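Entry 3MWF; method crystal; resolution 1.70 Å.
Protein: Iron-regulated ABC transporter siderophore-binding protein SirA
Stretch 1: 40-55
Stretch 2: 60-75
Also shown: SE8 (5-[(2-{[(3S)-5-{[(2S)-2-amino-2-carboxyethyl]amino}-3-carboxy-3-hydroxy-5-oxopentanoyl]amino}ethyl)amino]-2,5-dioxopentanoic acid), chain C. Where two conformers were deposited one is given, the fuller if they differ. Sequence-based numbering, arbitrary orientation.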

# COMPACT_ATOMS: atom_id res chain seq x y z
N VAL A 40 -14.28 -10.00 8.59
CA VAL A 40 -15.38 -9.96 7.63
C VAL A 40 -14.92 -10.39 6.24
O VAL A 40 -14.26 -9.60 5.55
N LYS A 41 -15.26 -11.61 5.82
CA LYS A 41 -14.92 -12.07 4.47
C LYS A 41 -15.81 -11.41 3.42
O LYS A 41 -17.03 -11.61 3.43
N PRO A 42 -15.22 -10.61 2.51
CA PRO A 42 -16.01 -9.94 1.48
C PRO A 42 -16.76 -10.94 0.60
O PRO A 42 -16.25 -12.01 0.30
N VAL A 43 -17.98 -10.59 0.21
CA VAL A 43 -18.70 -11.41 -0.76
C VAL A 43 -18.16 -11.20 -2.17
O VAL A 43 -18.32 -12.07 -3.05
N GLY A 44 -17.52 -10.05 -2.38
CA GLY A 44 -16.93 -9.69 -3.67
C GLY A 44 -15.68 -8.84 -3.45
O GLY A 44 -15.61 -8.08 -2.50
N ALA A 45 -14.71 -8.98 -4.35
CA ALA A 45 -13.45 -8.21 -4.27
C ALA A 45 -12.91 -7.99 -5.65
O ALA A 45 -13.11 -8.80 -6.55
N VAL A 46 -12.17 -6.89 -5.83
CA VAL A 46 -11.43 -6.75 -7.07
C VAL A 46 -10.29 -7.80 -7.12
O VAL A 46 -9.82 -8.28 -6.08
N GLU A 47 -9.92 -8.19 -8.33
CA GLU A 47 -8.83 -9.17 -8.49
C GLU A 47 -7.51 -8.60 -7.97
O GLU A 47 -7.31 -7.38 -7.98
N SER A 48 -6.62 -9.47 -7.52
CA SER A 48 -5.29 -9.05 -7.11
C SER A 48 -4.49 -8.56 -8.30
O SER A 48 -4.73 -8.96 -9.45
N TRP A 49 -3.51 -7.69 -8.05
CA TRP A 49 -2.73 -7.15 -9.14
C TRP A 49 -1.82 -8.19 -9.78
O TRP A 49 -1.54 -8.14 -11.00
N THR A 50 -1.31 -9.09 -8.96
CA THR A 50 -0.50 -10.23 -9.46
C THR A 50 -1.03 -11.45 -8.74
O THR A 50 -1.92 -11.33 -7.88
N GLN A 51 -0.51 -12.64 -9.08
CA GLN A 51 -1.06 -13.88 -8.51
C GLN A 51 -2.58 -13.94 -8.70
O GLN A 51 -3.28 -14.42 -7.82
N LYS A 52 -3.05 -13.50 -9.86
CA LYS A 52 -4.50 -13.38 -10.06
C LYS A 52 -5.18 -14.74 -9.92
O LYS A 52 -4.60 -15.75 -10.32
N PRO A 53 -6.41 -14.77 -9.41
CA PRO A 53 -7.28 -13.64 -9.03
C PRO A 53 -7.14 -13.19 -7.57
O PRO A 53 -7.72 -12.15 -7.22
N LYS A 54 -6.40 -13.94 -6.74
CA LYS A 54 -6.32 -13.66 -5.31
C LYS A 54 -4.90 -13.90 -4.82
O LYS A 54 -4.33 -14.97 -5.04
N PHE A 55 -4.33 -12.91 -4.14
CA PHE A 55 -2.98 -13.07 -3.61
C PHE A 55 -2.88 -14.32 -2.73
O PHE A 55 -3.77 -14.59 -1.91
N ASN A 60 -6.98 -18.07 1.00
CA ASN A 60 -7.70 -19.03 1.86
C ASN A 60 -8.71 -18.35 2.78
O ASN A 60 -9.59 -19.01 3.35
N ASP A 61 -8.58 -17.03 2.93
CA ASP A 61 -9.57 -16.22 3.64
C ASP A 61 -10.61 -15.65 2.68
O ASP A 61 -11.58 -15.02 3.13
N LEU A 62 -10.41 -15.85 1.38
CA LEU A 62 -11.33 -15.36 0.35
C LEU A 62 -11.96 -16.49 -0.46
O LEU A 62 -12.36 -16.29 -1.61
N LYS A 63 -12.07 -17.68 0.12
CA LYS A 63 -12.71 -18.75 -0.64
C LYS A 63 -14.20 -18.40 -0.79
O LYS A 63 -14.85 -17.93 0.16
N ASP A 64 -14.73 -18.56 -1.99
CA ASP A 64 -16.12 -18.15 -2.29
C ASP A 64 -16.33 -16.65 -2.48
O ASP A 64 -17.41 -16.23 -2.90
N THR A 65 -15.33 -15.82 -2.15
CA THR A 65 -15.38 -14.41 -2.56
C THR A 65 -15.39 -14.33 -4.08
O THR A 65 -14.53 -14.90 -4.76
N LYS A 66 -16.37 -13.63 -4.64
CA LYS A 66 -16.50 -13.50 -6.07
C LYS A 66 -15.61 -12.35 -6.54
O LYS A 66 -15.55 -11.30 -5.89
N ILE A 67 -14.97 -12.54 -7.68
CA ILE A 67 -14.13 -11.49 -8.26
C ILE A 67 -15.02 -10.56 -9.07
O ILE A 67 -15.74 -11.02 -9.96
N VAL A 68 -14.99 -9.26 -8.77
CA VAL A 68 -15.82 -8.31 -9.48
C VAL A 68 -15.08 -7.53 -10.56
O VAL A 68 -15.63 -6.57 -11.11
N GLY A 69 -13.86 -7.94 -10.92
CA GLY A 69 -13.14 -7.29 -12.01
C GLY A 69 -11.84 -6.66 -11.56
O GLY A 69 -11.37 -6.90 -10.45
N GLN A 70 -11.28 -5.82 -12.42
CA GLN A 70 -9.95 -5.22 -12.22
C GLN A 70 -10.08 -3.91 -11.46
O GLN A 70 -10.99 -3.11 -11.70
N GLU A 71 -9.15 -3.68 -10.53
CA GLU A 71 -9.22 -2.47 -9.70
C GLU A 71 -9.40 -1.14 -10.45
O GLU A 71 -10.12 -0.27 -9.99
N PRO A 72 -8.74 -0.97 -11.62
CA PRO A 72 -8.97 0.30 -12.33
C PRO A 72 -10.38 0.49 -12.89
O PRO A 72 -10.75 1.62 -13.22
N ALA A 73 -11.15 -0.58 -13.01
CA ALA A 73 -12.51 -0.50 -13.61
C ALA A 73 -13.34 -1.71 -13.29
O ALA A 73 -13.55 -2.59 -14.15
N PRO A 74 -13.83 -1.79 -12.05
CA PRO A 74 -14.61 -2.96 -11.62
C PRO A 74 -15.94 -3.06 -12.36
O PRO A 74 -16.45 -2.07 -12.91
N ASN A 75 -16.44 -4.29 -12.44
CA ASN A 75 -17.65 -4.58 -13.21
C ASN A 75 -18.87 -4.37 -12.34
O ASN A 75 -19.15 -5.16 -11.43

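How does the contact begin? Lys41 (chi1 m) points toward the other stretch and lays CG 3.5 Å from Asp61 O. Pro42 packs its CD 3.8 Å from Leu62 CD2, while its O accepts a 2.8 Å hydrogen bond from OG1 of Thr65 (m). Val43 turns its side chain away; a water donates to both Val43 O and Asp64 O.

What fills the space beside the short parallel pairing? Gly44 brings no side chain, and a CB there would sit tightly against Val68 CG1. Ala45 CB lies 3.8 Å from Thr65 CG2, on the same sheet face as Ile67. Val46 (m) places CG1 4.1 Å from both Val68 CG2 and Pro74 CB.

Where do charge and ring enter? Glu47 (p) sets CB 3.8 Å from Ile67 CG2, and its OE2 forms a 2.6 Å salt bridge with Lys52 NZ. Trp49 (m) brings CH2 3.5 Å from Pro72 CD; a water links its NE1 to Glu71 OE2, and SE8 N4 lies over one ring face.

What closes the far end? Pro53 CB meets Ile67 CG1 at 3.8 Å. Lys54 (m, then t throughout) reaches out extended, so its NZ donates to Leu62 O at 2.9 Å and Thr65 O at 3.1 Å, the carbonyls at both ends of a type II turn.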

# COMPACT_ATOMS: atom_id res chain seq x y z
CB VAL A 40 -16.02 -8.54 7.56
CG1 VAL A 40 -17.22 -8.53 6.62
CG2 VAL A 40 -16.42 -8.04 8.93
CB LYS A 41 -15.04 -13.60 4.35
CG LYS A 41 -14.19 -14.41 5.34
CD LYS A 41 -15.02 -14.86 6.55
CE LYS A 41 -14.29 -15.92 7.38
NZ LYS A 41 -13.97 -17.13 6.55
CB PRO A 42 -14.96 -9.17 0.65
CG PRO A 42 -13.80 -9.00 1.56
CD PRO A 42 -13.78 -10.29 2.37
CB VAL A 43 -20.24 -11.24 -0.67
CG1 VAL A 43 -20.70 -11.64 0.74
CG2 VAL A 43 -20.69 -9.81 -1.04
CB ALA A 45 -12.42 -8.93 -3.42
CB VAL A 46 -10.86 -5.32 -7.26
CG1 VAL A 46 -12.04 -4.32 -7.61
CG2 VAL A 46 -10.01 -4.86 -6.05
CB GLU A 47 -8.70 -9.59 -9.95
CG GLU A 47 -8.02 -8.61 -10.84
CD GLU A 47 -8.04 -9.02 -12.29
OE1 GLU A 47 -8.78 -9.96 -12.64
OE2 GLU A 47 -7.34 -8.35 -13.08
CB SER A 48 -4.57 -10.22 -6.42
OG SER A 48 -4.60 -11.38 -7.26
CB TRP A 49 -1.84 -6.02 -8.63
CG TRP A 49 -2.53 -4.73 -8.28
CD1 TRP A 49 -2.62 -4.16 -7.05
CD2 TRP A 49 -3.19 -3.84 -9.19
NE1 TRP A 49 -3.33 -2.97 -7.11
CE2 TRP A 49 -3.67 -2.74 -8.42
CE3 TRP A 49 -3.42 -3.85 -10.57
CZ2 TRP A 49 -4.37 -1.66 -8.99
CZ3 TRP A 49 -4.13 -2.78 -11.15
CH2 TRP A 49 -4.59 -1.69 -10.35
CB THR A 50 1.01 -10.06 -9.14
OG1 THR A 50 1.18 -10.02 -7.71
CG2 THR A 50 1.60 -8.82 -9.82
CB GLN A 51 -0.72 -14.02 -7.03
CG GLN A 51 0.80 -14.01 -6.78
CD GLN A 51 1.16 -14.20 -5.33
OE1 GLN A 51 0.36 -13.97 -4.43
NE2 GLN A 51 2.41 -14.63 -5.09
CB LYS A 52 -4.79 -12.84 -11.46
CG LYS A 52 -4.25 -11.46 -11.73
CD LYS A 52 -4.77 -10.94 -13.07
CE LYS A 52 -4.27 -9.52 -13.30
NZ LYS A 52 -5.11 -8.82 -14.34
CB PRO A 53 -8.67 -14.23 -9.24
CG PRO A 53 -8.52 -15.61 -8.87
CD PRO A 53 -7.18 -16.04 -9.41
CB LYS A 54 -7.28 -14.58 -4.52
CG LYS A 54 -8.78 -14.35 -4.84
CD LYS A 54 -9.64 -15.51 -4.34
CE LYS A 54 -11.11 -15.31 -4.79
NZ LYS A 54 -11.93 -16.50 -4.42
CB PHE A 55 -2.57 -11.88 -2.73
CG PHE A 55 -2.30 -10.62 -3.49
CD1 PHE A 55 -1.39 -10.59 -4.54
CD2 PHE A 55 -2.93 -9.41 -3.11
CE1 PHE A 55 -1.11 -9.41 -5.24
CE2 PHE A 55 -2.66 -8.25 -3.79
CZ PHE A 55 -1.77 -8.21 -4.86
CB ASN A 60 -6.73 -19.92 2.68
CG ASN A 60 -5.92 -20.91 1.79
OD1 ASN A 60 -6.37 -21.32 0.71
ND2 ASN A 60 -4.74 -21.27 2.26
CB ASP A 61 -8.89 -15.08 4.38
CG ASP A 61 -7.82 -15.55 5.29
OD1 ASP A 61 -6.63 -15.23 5.03
OD2 ASP A 61 -8.15 -16.26 6.26
CB LEU A 62 -10.62 -14.41 -0.61
CG LEU A 62 -9.98 -13.15 -0.04
CD1 LEU A 62 -9.25 -12.38 -1.16
CD2 LEU A 62 -11.02 -12.27 0.66
CB LYS A 63 -12.43 -20.11 -0.01
CG LYS A 63 -13.20 -20.42 1.25
CD LYS A 63 -12.38 -21.29 2.22
CE LYS A 63 -11.44 -22.27 1.51
NZ LYS A 63 -10.14 -22.37 2.24
CB ASP A 64 -17.13 -18.66 -1.25
CG ASP A 64 -17.15 -20.18 -1.11
OD1 ASP A 64 -17.23 -20.89 -2.14
OD2 ASP A 64 -17.12 -20.65 0.05
CB THR A 65 -14.18 -13.59 -2.00
OG1 THR A 65 -14.18 -13.64 -0.58
CG2 THR A 65 -14.24 -12.12 -2.49
CB LYS A 66 -17.97 -13.25 -6.44
CG LYS A 66 -18.22 -12.64 -7.81
CD LYS A 66 -18.23 -13.71 -8.90
CE LYS A 66 -18.27 -13.09 -10.27
NZ LYS A 66 -18.42 -14.18 -11.27
CB ILE A 67 -12.96 -12.08 -9.10
CG1 ILE A 67 -12.05 -12.93 -8.21
CG2 ILE A 67 -12.21 -10.96 -9.85
CD1 ILE A 67 -11.40 -12.18 -7.07
CB VAL A 68 -16.58 -7.37 -8.53
CG1 VAL A 68 -17.42 -8.20 -7.57
CG2 VAL A 68 -15.58 -6.48 -7.73
CB GLN A 70 -9.25 -5.00 -13.56
CG GLN A 70 -9.10 -6.29 -14.38
CD GLN A 70 -8.23 -6.14 -15.63
OE1 GLN A 70 -7.80 -7.14 -16.21
NE2 GLN A 70 -7.98 -4.91 -16.05
CB GLU A 71 -8.05 -2.44 -8.72
CG GLU A 71 -8.11 -1.24 -7.74
CD GLU A 71 -7.12 -1.35 -6.61
OE1 GLU A 71 -6.98 -2.47 -6.03
OE2 GLU A 71 -6.56 -0.28 -6.26
CB PRO A 72 -8.00 0.21 -13.50
CG PRO A 72 -6.88 -0.64 -12.95
CD PRO A 72 -7.60 -1.70 -12.19
CB ALA A 73 -12.42 -0.28 -15.13
CB PRO A 74 -14.84 -2.71 -10.13
CG PRO A 74 -14.72 -1.23 -9.97
CD PRO A 74 -13.59 -0.87 -10.91
CB ASN A 75 -17.59 -6.02 -13.74
CG ASN A 75 -18.74 -6.35 -14.65
OD1 ASN A 75 -19.88 -6.19 -14.25
ND2 ASN A 75 -18.45 -6.82 -15.87
C1 SE8 C . -2.65 1.01 -12.12
C2 SE8 C . -1.26 0.45 -12.32
C3 SE8 C . -1.14 -0.92 -11.68
N4 SE8 C . -1.25 -0.88 -10.22
C5 SE8 C . -0.19 -0.80 -9.45
C6 SE8 C . -0.44 -0.60 -7.97
C7 SE8 C . -0.66 0.88 -7.66
C8 SE8 C . -1.08 1.00 -6.18
C9 SE8 C . -1.12 2.43 -5.65
N10 SE8 C . -1.51 3.40 -6.48
C11 SE8 C . -1.59 4.75 -5.98
C12 SE8 C . -3.01 5.28 -6.07
N13 SE8 C . -3.06 6.74 -6.02
C14 SE8 C . -2.86 7.55 -7.09
C15 SE8 C . -2.98 7.00 -8.48
C16 SE8 C . -1.64 6.33 -8.69
C17 SE8 C . -1.64 5.11 -9.56
C18 SE8 C . -0.72 5.21 -10.68
O19 SE8 C . -3.59 0.53 -12.81
O20 SE8 C . -2.79 1.95 -11.33
N21 SE8 C . -0.28 1.39 -11.75
O22 SE8 C . 0.96 -0.87 -9.85
C23 SE8 C . 0.60 1.68 -7.96
O24 SE8 C . 1.58 1.61 -7.17
O25 SE8 C . 0.65 2.40 -8.99
O26 SE8 C . -1.67 1.40 -8.54
O27 SE8 C . -0.82 2.64 -4.48
O28 SE8 C . -2.55 8.72 -6.98
O29 SE8 C . -2.26 4.08 -9.29
O30 SE8 C . -0.28 4.16 -11.16
O31 SE8 C . -0.34 6.33 -11.10
O HOH W 1 -19.61 -14.39 -2.68
O HOH W 2 -7.13 -5.38 -9.95
O HOH W 3 -3.99 -0.77 -5.57